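Local coordinates for protein putative tRNA (Adenine(37)-N6)-methyltransferase (Pseudomonas aeruginosa, PDB 7BTU) that probably methylates N6-threonylcarbamoyladenosine at position 37 of tRNA, using S-adenosyl-L-methionine as methyl donor, at residues Leu64-His69 with Ile125-Gly130; Ala185-Gln190 with Val211-Leu216; Arg207-Arg212 with Val218-Pro223. One frame throughout, in Å; residues are numbered along the deposited sequence.

Interaction 1: Leu64-His69 with Ile125-Gly130; sequences LLFLFH and IDLLDG
The CD2 methyl of L127 sits squarely over the middle of the F66 ring, a CH-pi contact in which the carbon lies 3.5 Å from the centroid of that ring and only 14° off its normal. All six ring carbons share in it, CE1 of F66 coming closest to L127 CD2, at 3.4 Å. In F66 the first torsion, chi1 65°, carries the ring off the strand towards the loop at 125-130, and the second, chi2 -92°, turns its face to L127. The other branch of L127 is used differently. Its CD1 passes the flat ring by and meets CD1 of L64 at 3.9 Å, a methyl-to-methyl touch between two leucines whose chains run at a slant to each other. One leucine thus bridges two alternate residues of strand 61-67, one methyl for each. Both F66 and L64 direct their CB towards the loop, whereas L65, between them, turns away from it and packs on Q107 of the second subunit.

The loop joins strands 119-123 and 132-138, which are not neighbours in the six-stranded antiparallel barrel. L127 also touches I17 of strand 15-19 and S108 of strand 105-116, while its backbone O accepts a hydrogen bond from the hydroxyl of S19. Polar ties of this kind are made by the loop's own backbone and by D126 and D129, not across to strand 61-67.

The contact is therefore a worked case of apolar docking: a loop without regular structure reaches strand 61-67 through one buried side chain, L127. Since only methyl groups and a phenyl face meet, the pairing probably rests on shape fit and dispersion, with the CH-pi geometry its one directional feature.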
loop_
_atom_site.group_PDB
_atom_site.type_symbol
_atom_site.label_atom_id
_atom_site.label_comp_id
_atom_site.label_asym_id
_atom_site.label_seq_id
_atom_site.Cartn_x
_atom_site.Cartn_y
_atom_site.Cartn_z
ATOM N N LEU B 64 -1.467 -5.646 3.945
ATOM C CA LEU B 64 -0.612 -6.813 3.949
ATOM C C LEU B 64 0.317 -6.702 2.745
ATOM O O LEU B 64 -0.148 -6.523 1.611
ATOM C CB LEU B 64 -1.420 -8.131 3.878
ATOM C CG LEU B 64 -2.445 -8.408 5.009
ATOM C CD1 LEU B 64 -3.217 -9.735 4.797
ATOM C CD2 LEU B 64 -1.780 -8.316 6.428
ATOM N N LEU B 65 1.606 -6.836 2.980
ATOM C CA LEU B 65 2.566 -7.066 1.908
ATOM C C LEU B 65 2.783 -8.567 1.852
ATOM O O LEU B 65 2.938 -9.227 2.902
ATOM C CB LEU B 65 3.939 -6.384 2.167
ATOM C CG LEU B 65 3.845 -4.877 2.306
ATOM C CD1 LEU B 65 5.188 -4.228 2.649
ATOM C CD2 LEU B 65 3.228 -4.218 1.055
ATOM N N PHE B 66 2.835 -9.103 0.626
ATOM C CA PHE B 66 2.853 -10.541 0.458
ATOM C C PHE B 66 3.650 -10.892 -0.782
ATOM O O PHE B 66 4.027 -10.034 -1.591
ATOM C CB PHE B 66 1.418 -11.086 0.375
ATOM C CG PHE B 66 0.679 -10.596 -0.854
ATOM C CD1 PHE B 66 -0.103 -9.422 -0.797
ATOM C CD2 PHE B 66 0.756 -11.315 -2.033
ATOM C CE1 PHE B 66 -0.781 -8.965 -1.973
ATOM C CE2 PHE B 66 0.091 -10.905 -3.233
ATOM C CZ PHE B 66 -0.686 -9.721 -3.185
ATOM N N LEU B 67 3.927 -12.177 -0.918
ATOM C CA LEU B 67 4.699 -12.673 -2.042
ATOM C C LEU B 67 3.752 -13.268 -3.065
ATOM O O LEU B 67 2.900 -14.082 -2.687
ATOM C CB LEU B 67 5.676 -13.743 -1.582
ATOM C CG LEU B 67 6.876 -13.249 -0.750
ATOM C CD1 LEU B 67 7.736 -14.396 -0.337
ATOM C CD2 LEU B 67 7.678 -12.255 -1.573
ATOM N N PHE B 68 3.880 -12.843 -4.333
ATOM C CA PHE B 68 3.220 -13.542 -5.436
ATOM C C PHE B 68 3.930 -14.865 -5.697
ATOM O O PHE B 68 5.154 -14.965 -5.578
ATOM C CB PHE B 68 3.271 -12.717 -6.717
ATOM C CG PHE B 68 2.452 -11.468 -6.682
ATOM C CD1 PHE B 68 1.072 -11.540 -6.612
ATOM C CD2 PHE B 68 3.063 -10.227 -6.788
ATOM C CE1 PHE B 68 0.294 -10.361 -6.621
ATOM C CE2 PHE B 68 2.293 -9.050 -6.778
ATOM C CZ PHE B 68 0.922 -9.134 -6.686
ATOM N N HIS B 69 3.171 -15.870 -6.115
ATOM C CA HIS B 69 3.749 -17.172 -6.496
ATOM C C HIS B 69 4.306 -17.111 -7.917
ATOM O O HIS B 69 3.798 -17.760 -8.839
ATOM C CB HIS B 69 2.712 -18.285 -6.388
ATOM N N ILE B 125 -11.290 -10.504 1.649
ATOM C CA ILE B 125 -9.909 -10.861 1.347
ATOM C C ILE B 125 -9.745 -11.000 -0.169
ATOM O O ILE B 125 -10.698 -11.312 -0.890
ATOM C CB ILE B 125 -9.562 -12.172 2.100
ATOM C CG1 ILE B 125 -8.047 -12.316 2.325
ATOM C CG2 ILE B 125 -10.134 -13.447 1.402
ATOM C CD1 ILE B 125 -7.724 -13.487 3.190
ATOM N N ASP B 126 -8.522 -10.750 -0.677
ATOM C CA ASP B 126 -8.240 -10.959 -2.090
ATOM C C ASP B 126 -6.987 -11.792 -2.295
ATOM O O ASP B 126 -6.299 -11.607 -3.300
ATOM C CB ASP B 126 -8.108 -9.625 -2.828
ATOM C CG ASP B 126 -6.909 -8.773 -2.354
ATOM O OD1 ASP B 126 -6.227 -9.143 -1.345
ATOM O OD2 ASP B 126 -6.666 -7.706 -2.991
ATOM N N LEU B 127 -6.609 -12.604 -1.312
ATOM C CA LEU B 127 -5.366 -13.366 -1.362
ATOM C C LEU B 127 -5.657 -14.841 -1.486
ATOM O O LEU B 127 -6.542 -15.354 -0.808
ATOM C CB LEU B 127 -4.511 -13.130 -0.093
ATOM C CG LEU B 127 -4.068 -11.671 0.057
ATOM C CD1 LEU B 127 -3.304 -11.495 1.344
ATOM C CD2 LEU B 127 -3.200 -11.266 -1.126
ATOM N N LEU B 128 -4.835 -15.532 -2.262
ATOM C CA LEU B 128 -4.972 -16.973 -2.413
ATOM C C LEU B 128 -4.616 -17.702 -1.131
ATOM O O LEU B 128 -3.743 -17.272 -0.360
ATOM C CB LEU B 128 -4.050 -17.473 -3.543
ATOM C CG LEU B 128 -4.510 -17.031 -4.936
ATOM C CD1 LEU B 128 -3.370 -17.275 -5.982
ATOM C CD2 LEU B 128 -5.797 -17.808 -5.403
ATOM N N ASP B 129 -5.299 -18.833 -0.918
ATOM C CA ASP B 129 -4.962 -19.746 0.165
ATOM C C ASP B 129 -3.478 -20.093 0.057
ATOM O O ASP B 129 -2.974 -20.381 -1.039
ATOM C CB ASP B 129 -5.787 -21.032 0.069
ATOM C CG ASP B 129 -5.639 -21.892 1.292
ATOM O OD1 ASP B 129 -5.962 -21.465 2.420
ATOM O OD2 ASP B 129 -5.100 -22.973 1.144
ATOM N N GLY B 130 -2.776 -20.064 1.195
ATOM C CA GLY B 130 -1.341 -20.364 1.192
ATOM C C GLY B 130 -0.419 -19.187 0.932
ATOM O O GLY B 130 0.819 -19.374 0.921
#

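Interaction 2: Ala185-Gln190 with Val211-Leu216; sequences AELIEQ and VRLWDL
Helix-on-sheet packing, wholly apolar, joins helix 184-193 to the end of strand 209-213 and the turn that follows, in the C-terminal part of the chain. Two consecutive residues of the helix do the work. I188 and L213 have the nearest backbones, their CA atoms 8.1 Å apart, and their side chains bridge that gap: CG1 of I188 meets CD1 of L213 at 3.8 Å, the two chains slanting past one another. L213 keeps its second methyl for the neighbouring helix residue, CD2 of L213 lying 4.1 Å from CD2 of L187. L213 is therefore a forked side chain with one prong on each of two helix residues.

With CG of L187 swung opposite the backbone N (chi1 172°), its CD2 is carried out between L213 and W214. This methyl reaches the indole 4.0 Å from NE1 of W214, the two side chains crossing at about a right angle. The contact is van der Waals, with CD1 of W214 at 4.1 Å from L187 CD2 as well; a methyl cannot accept the N-H.

The turn itself explains how W214 gets there. L213 to L216 form a type II' beta turn with W214 in its second position at a positive phi (51°), and a reciprocal pair of backbone bonds, L213 N to L216 O (3.1 Å) and L216 N to L213 O (2.8 Å), closes it. Beyond the two segments W214 also rests on L180 and Q182, D215 makes a salt bridge with R179, and I188 continues onto V218, V230 and V233. The helix thereby packs on strands 209-213, 216-222 and 227-234.

Such an arrangement is typical of an alpha/beta layer in which a helix lies against one face of a sheet, here one whose edge strand, 209-213, turns through a two-residue type II' hairpin.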
loop_
_atom_site.group_PDB
_atom_site.type_symbol
_atom_site.label_atom_id
_atom_site.label_comp_id
_atom_site.label_asym_id
_atom_site.label_seq_id
_atom_site.Cartn_x
_atom_site.Cartn_y
_atom_site.Cartn_z
ATOM N N ALA B 185 -23.079 -19.313 1.127
ATOM C CA ALA B 185 -24.046 -18.797 0.156
ATOM C C ALA B 185 -23.736 -17.346 -0.183
ATOM O O ALA B 185 -23.755 -16.950 -1.358
ATOM C CB ALA B 185 -25.467 -18.914 0.697
ATOM N N GLU B 186 -23.421 -16.537 0.848
ATOM C CA GLU B 186 -23.123 -15.133 0.616
ATOM C C GLU B 186 -21.833 -14.984 -0.163
ATOM O O GLU B 186 -21.740 -14.146 -1.067
ATOM C CB GLU B 186 -22.987 -14.375 1.941
ATOM C CG GLU B 186 -24.373 -14.154 2.555
ATOM C CD GLU B 186 -24.265 -13.376 3.849
ATOM O OE1 GLU B 186 -24.034 -14.020 4.887
ATOM O OE2 GLU B 186 -24.389 -12.132 3.821
ATOM N N LEU B 187 -20.846 -15.803 0.161
ATOM C CA LEU B 187 -19.588 -15.728 -0.587
ATOM C C LEU B 187 -19.840 -16.029 -2.050
ATOM O O LEU B 187 -19.321 -15.334 -2.941
ATOM C CB LEU B 187 -18.579 -16.717 -0.023
ATOM C CG LEU B 187 -17.273 -16.887 -0.822
ATOM C CD1 LEU B 187 -16.459 -15.620 -0.904
ATOM C CD2 LEU B 187 -16.459 -17.998 -0.148
ATOM N N ILE B 188 -20.593 -17.101 -2.310
ATOM C CA ILE B 188 -20.845 -17.482 -3.707
ATOM C C ILE B 188 -21.516 -16.331 -4.438
ATOM O O ILE B 188 -21.093 -15.920 -5.520
ATOM C CB ILE B 188 -21.670 -18.784 -3.784
ATOM C CG1 ILE B 188 -20.824 -19.994 -3.344
ATOM C CG2 ILE B 188 -22.268 -18.973 -5.239
ATOM C CD1 ILE B 188 -21.626 -21.354 -3.212
ATOM N N GLU B 189 -22.551 -15.759 -3.821
ATOM C CA GLU B 189 -23.256 -14.644 -4.429
ATOM C C GLU B 189 -22.319 -13.460 -4.671
ATOM O O GLU B 189 -22.379 -12.824 -5.733
ATOM C CB GLU B 189 -24.421 -14.254 -3.513
ATOM C CG GLU B 189 -25.145 -13.010 -3.864
ATOM C CD GLU B 189 -26.646 -13.168 -3.682
ATOM O OE1 GLU B 189 -27.080 -14.238 -3.173
ATOM O OE2 GLU B 189 -27.389 -12.250 -4.099
ATOM N N GLN B 190 -21.478 -13.115 -3.675
ATOM C CA GLN B 190 -20.638 -11.942 -3.826
ATOM C C GLN B 190 -19.546 -12.167 -4.858
ATOM O O GLN B 190 -19.159 -11.239 -5.556
ATOM C CB GLN B 190 -20.011 -11.539 -2.481
ATOM C CG GLN B 190 -21.085 -10.971 -1.537
ATOM C CD GLN B 190 -20.676 -11.002 -0.100
ATOM O OE1 GLN B 190 -19.476 -10.989 0.219
ATOM N NE2 GLN B 190 -21.674 -11.012 0.802
ATOM N N VAL B 211 -16.025 -22.773 -10.285
ATOM C CA VAL B 211 -15.011 -22.087 -9.516
ATOM C C VAL B 211 -14.893 -22.840 -8.190
ATOM O O VAL B 211 -15.865 -23.429 -7.680
ATOM C CB VAL B 211 -15.385 -20.598 -9.263
ATOM C CG1 VAL B 211 -16.640 -20.497 -8.458
ATOM C CG2 VAL B 211 -14.239 -19.926 -8.515
ATOM N N ARG B 212 -13.697 -22.829 -7.650
ATOM C CA ARG B 212 -13.424 -23.463 -6.367
ATOM C C ARG B 212 -13.505 -22.411 -5.278
ATOM O O ARG B 212 -12.899 -21.345 -5.424
ATOM C CB ARG B 212 -12.029 -24.089 -6.428
ATOM C CG ARG B 212 -11.968 -25.337 -7.260
ATOM C CD ARG B 212 -10.715 -26.079 -6.985
ATOM N NE ARG B 212 -9.583 -25.417 -7.582
ATOM C CZ ARG B 212 -8.349 -25.422 -7.089
ATOM N NH1 ARG B 212 -8.071 -26.060 -5.951
ATOM N NH2 ARG B 212 -7.393 -24.782 -7.758
ATOM N N LEU B 213 -14.153 -22.747 -4.158
ATOM C CA LEU B 213 -14.147 -21.887 -2.963
ATOM C C LEU B 213 -14.048 -22.781 -1.731
ATOM O O LEU B 213 -14.777 -23.765 -1.654
ATOM C CB LEU B 213 -15.446 -21.062 -2.901
ATOM C CG LEU B 213 -15.659 -20.023 -4.027
ATOM C CD1 LEU B 213 -17.123 -19.606 -4.037
ATOM C CD2 LEU B 213 -14.719 -18.796 -3.805
ATOM N N TRP B 214 -13.128 -22.472 -0.788
ATOM C CA TRP B 214 -12.835 -23.386 0.311
ATOM C C TRP B 214 -12.559 -24.761 -0.305
ATOM O O TRP B 214 -11.742 -24.849 -1.226
ATOM C CB TRP B 214 -13.963 -23.342 1.338
ATOM C CG TRP B 214 -14.042 -21.979 2.090
ATOM C CD1 TRP B 214 -15.065 -21.110 2.065
ATOM C CD2 TRP B 214 -13.052 -21.424 2.980
ATOM N NE1 TRP B 214 -14.780 -20.011 2.875
ATOM C CE2 TRP B 214 -13.545 -20.189 3.438
ATOM C CE3 TRP B 214 -11.777 -21.833 3.391
ATOM C CZ2 TRP B 214 -12.822 -19.356 4.325
ATOM C CZ3 TRP B 214 -11.038 -20.991 4.283
ATOM C CH2 TRP B 214 -11.566 -19.768 4.730
ATOM N N ASP B 215 -13.216 -25.839 0.144
ATOM C CA ASP B 215 -13.015 -27.169 -0.426
ATOM C C ASP B 215 -14.171 -27.550 -1.351
ATOM O O ASP B 215 -14.471 -28.738 -1.522
ATOM C CB ASP B 215 -12.806 -28.228 0.672
ATOM C CG ASP B 215 -13.989 -28.303 1.663
ATOM O OD1 ASP B 215 -15.008 -27.609 1.439
ATOM O OD2 ASP B 215 -13.900 -29.036 2.668
ATOM N N LEU B 216 -14.834 -26.551 -1.924
ATOM C CA LEU B 216 -16.042 -26.765 -2.729
ATOM C C LEU B 216 -15.776 -26.517 -4.216
ATOM O O LEU B 216 -14.921 -25.706 -4.575
ATOM C CB LEU B 216 -17.171 -25.828 -2.292
ATOM C CG LEU B 216 -17.390 -25.595 -0.787
ATOM C CD1 LEU B 216 -18.493 -24.567 -0.619
ATOM C CD2 LEU B 216 -17.829 -26.903 -0.200
#

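Interaction 3: Arg207-Arg212 with Val218-Pro223; sequences RRYGVR and VHWHYP
This is the ladder of a beta hairpin, strands 209-212 and 218-222 running antiparallel at 146° with their axes 4.7 Å apart. Two hydrogen-bonded pairs hold it. In the first, Y209 N reaches W220 O (2.8 Å) and W220 N returns to Y209 O (3.0 Å); in the second, V211 N and V218 O are 3.0 Å apart and V218 N and V211 O 2.9 Å. Between them G210 faces H219 as a non-hydrogen-bonded pair.

The two faces differ sharply. Alongside G210, the H219 ring carries the guanidinium of R208 flat upon it, centres 3.5 Å apart and planes at 3°; ND1 of H219 bonds to D232, which R208 also approaches in a long, weak ion pair. On the other face, chi1 79° folds the indole of W220 back over the partner strand. CB of Y209 lies over its six-membered ring, 3.7 Å from the centroid, and V211 CG1 touches W220 CZ3. This burial leaves W220 NE1 without a polar partner in the model. Y222 turns its edge to the face of Y209 in an offset edge-to-face pair, and one water joins R207 O to Y222 N.

Y209 and W220 share a face, and Y222 joins them near the end of the strand to complete an aromatic cluster particular to this protein; the alternation of hydrogen-bonded and non-hydrogen-bonded pairs beneath it is that of a regular antiparallel beta hairpin.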
loop_
_atom_site.group_PDB
_atom_site.type_symbol
_atom_site.label_atom_id
_atom_site.label_comp_id
_atom_site.label_asym_id
_atom_site.label_seq_id
_atom_site.Cartn_x
_atom_site.Cartn_y
_atom_site.Cartn_z
ATOM N N ARG B 207 -23.410 -22.912 -21.340
ATOM C CA ARG B 207 -22.163 -23.497 -20.852
ATOM C C ARG B 207 -22.126 -23.510 -19.332
ATOM O O ARG B 207 -22.463 -22.520 -18.679
ATOM C CB ARG B 207 -20.953 -22.729 -21.397
ATOM C CG ARG B 207 -19.666 -23.327 -20.920
ATOM C CD ARG B 207 -18.455 -22.745 -21.592
ATOM N NE ARG B 207 -17.231 -23.279 -20.990
ATOM C CZ ARG B 207 -16.055 -23.316 -21.607
ATOM N NH1 ARG B 207 -15.944 -22.860 -22.854
ATOM N NH2 ARG B 207 -14.994 -23.822 -20.981
ATOM N N ARG B 208 -21.725 -24.631 -18.760
ATOM C CA ARG B 208 -21.543 -24.717 -17.307
ATOM C C ARG B 208 -20.119 -24.267 -16.927
ATOM O O ARG B 208 -19.125 -24.779 -17.456
ATOM C CB ARG B 208 -21.780 -26.144 -16.850
ATOM C CG ARG B 208 -21.658 -26.390 -15.391
ATOM C CD ARG B 208 -20.874 -27.683 -15.208
ATOM N NE ARG B 208 -21.370 -28.518 -14.133
ATOM C CZ ARG B 208 -20.701 -29.551 -13.642
ATOM N NH1 ARG B 208 -19.512 -29.865 -14.143
ATOM N NH2 ARG B 208 -21.218 -30.260 -12.646
ATOM N N TYR B 209 -20.041 -23.368 -15.976
ATOM C CA TYR B 209 -18.780 -22.799 -15.521
ATOM C C TYR B 209 -18.571 -23.274 -14.099
ATOM O O TYR B 209 -19.520 -23.676 -13.434
ATOM C CB TYR B 209 -18.848 -21.263 -15.547
ATOM C CG TYR B 209 -18.936 -20.707 -16.931
ATOM C CD1 TYR B 209 -17.793 -20.484 -17.690
ATOM C CD2 TYR B 209 -20.161 -20.440 -17.507
ATOM C CE1 TYR B 209 -17.872 -19.990 -19.000
ATOM C CE2 TYR B 209 -20.238 -19.949 -18.802
ATOM C CZ TYR B 209 -19.115 -19.731 -19.538
ATOM O OH TYR B 209 -19.257 -19.252 -20.810
ATOM N N GLY B 210 -17.318 -23.235 -13.614
ATOM C CA GLY B 210 -17.070 -23.649 -12.245
ATOM C C GLY B 210 -15.988 -22.798 -11.614
ATOM O O GLY B 210 -15.108 -22.257 -12.287
ATOM N N VAL B 211 -16.025 -22.773 -10.285
ATOM C CA VAL B 211 -15.011 -22.087 -9.516
ATOM C C VAL B 211 -14.893 -22.840 -8.190
ATOM O O VAL B 211 -15.865 -23.429 -7.680
ATOM C CB VAL B 211 -15.385 -20.598 -9.263
ATOM C CG1 VAL B 211 -16.640 -20.497 -8.458
ATOM C CG2 VAL B 211 -14.239 -19.926 -8.515
ATOM N N ARG B 212 -13.697 -22.829 -7.650
ATOM C CA ARG B 212 -13.424 -23.463 -6.367
ATOM C C ARG B 212 -13.505 -22.411 -5.278
ATOM O O ARG B 212 -12.899 -21.345 -5.424
ATOM C CB ARG B 212 -12.029 -24.089 -6.428
ATOM C CG ARG B 212 -11.968 -25.337 -7.260
ATOM C CD ARG B 212 -10.715 -26.079 -6.985
ATOM N NE ARG B 212 -9.583 -25.417 -7.582
ATOM C CZ ARG B 212 -8.349 -25.422 -7.089
ATOM N NH1 ARG B 212 -8.071 -26.060 -5.951
ATOM N NH2 ARG B 212 -7.393 -24.782 -7.758
ATOM N N VAL B 218 -18.200 -25.052 -7.226
ATOM C CA VAL B 218 -19.465 -24.330 -7.397
ATOM C C VAL B 218 -19.664 -24.230 -8.894
ATOM O O VAL B 218 -18.733 -23.816 -9.606
ATOM C CB VAL B 218 -19.394 -22.936 -6.747
ATOM C CG1 VAL B 218 -20.705 -22.107 -6.999
ATOM C CG2 VAL B 218 -19.150 -23.095 -5.208
ATOM N N HIS B 219 -20.842 -24.622 -9.381
ATOM C CA HIS B 219 -21.103 -24.562 -10.814
ATOM C C HIS B 219 -22.237 -23.595 -11.065
ATOM O O HIS B 219 -23.177 -23.508 -10.257
ATOM C CB HIS B 219 -21.440 -25.937 -11.404
ATOM C CG HIS B 219 -20.316 -26.901 -11.250
ATOM N ND1 HIS B 219 -20.326 -27.908 -10.310
ATOM C CD2 HIS B 219 -19.106 -26.956 -11.852
ATOM C CE1 HIS B 219 -19.180 -28.565 -10.365
ATOM N NE2 HIS B 219 -18.433 -28.014 -11.303
ATOM N N TRP B 220 -22.126 -22.873 -12.200
ATOM C CA TRP B 220 -23.119 -21.880 -12.555
ATOM C C TRP B 220 -23.226 -21.734 -14.082
ATOM O O TRP B 220 -22.399 -22.253 -14.852
ATOM C CB TRP B 220 -22.800 -20.535 -11.897
ATOM C CG TRP B 220 -21.748 -19.708 -12.544
ATOM C CD1 TRP B 220 -21.922 -18.734 -13.524
ATOM C CD2 TRP B 220 -20.379 -19.762 -12.288
ATOM N NE1 TRP B 220 -20.747 -18.187 -13.849
ATOM C CE2 TRP B 220 -19.772 -18.777 -13.082
ATOM C CE3 TRP B 220 -19.605 -20.504 -11.414
ATOM C CZ2 TRP B 220 -18.434 -18.554 -13.070
ATOM C CZ3 TRP B 220 -18.269 -20.266 -11.395
ATOM C CH2 TRP B 220 -17.693 -19.304 -12.219
ATOM N N HIS B 221 -24.285 -21.031 -14.520
ATOM C CA HIS B 221 -24.373 -20.670 -15.933
ATOM C C HIS B 221 -25.071 -19.300 -16.041
ATOM O O HIS B 221 -25.507 -18.733 -15.041
ATOM C CB HIS B 221 -25.036 -21.840 -16.711
ATOM C CG HIS B 221 -26.513 -22.006 -16.490
ATOM N ND1 HIS B 221 -27.223 -23.037 -17.063
ATOM C CD2 HIS B 221 -27.428 -21.238 -15.859
ATOM C CE1 HIS B 221 -28.504 -22.919 -16.749
ATOM N NE2 HIS B 221 -28.655 -21.827 -16.032
ATOM N N TYR B 222 -25.153 -18.761 -17.260
ATOM C CA TYR B 222 -25.758 -17.457 -17.541
ATOM C C TYR B 222 -27.104 -17.667 -18.203
ATOM O O TYR B 222 -27.147 -17.828 -19.417
ATOM C CB TYR B 222 -24.878 -16.648 -18.485
ATOM C CG TYR B 222 -23.656 -16.140 -17.811
ATOM C CD1 TYR B 222 -22.527 -16.938 -17.702
ATOM C CD2 TYR B 222 -23.634 -14.876 -17.254
ATOM C CE1 TYR B 222 -21.374 -16.451 -17.064
ATOM C CE2 TYR B 222 -22.484 -14.381 -16.640
ATOM C CZ TYR B 222 -21.376 -15.186 -16.525
ATOM O OH TYR B 222 -20.240 -14.684 -15.893
ATOM N N PRO B 223 -28.223 -17.625 -17.484
ATOM C CA PRO B 223 -29.540 -17.745 -18.196
ATOM C C PRO B 223 -29.799 -16.599 -19.155
ATOM O O PRO B 223 -30.558 -16.759 -20.128
ATOM C CB PRO B 223 -30.597 -17.753 -17.066
ATOM C CG PRO B 223 -29.836 -17.949 -15.795
ATOM C CD PRO B 223 -28.367 -17.545 -16.021
HETATM O O HOH W 1 -23.762 -20.172 -19.294
#

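In the fold
From the N terminus, interaction 1 comes first: strand 61-67 meets a loop 56 residues further on, within the barrel, and that closure is complete before the C-terminal part begins. There the helix 184-193 opens interaction 2, which closes on the end of strand 209-213 and the turn after it. Interaction 3 opens at 207-212, before interaction 2 has closed, and closes after it, so the two cross, sharing V211 and R212. They also touch, I188 CD1 lying 3.6 Å from V218 CG2, which makes helix, hairpin and turn one packed unit. Interaction 1 stays apart from it, its centre about 18 Å from that of interaction 2 and about 25 Å from that of interaction 3.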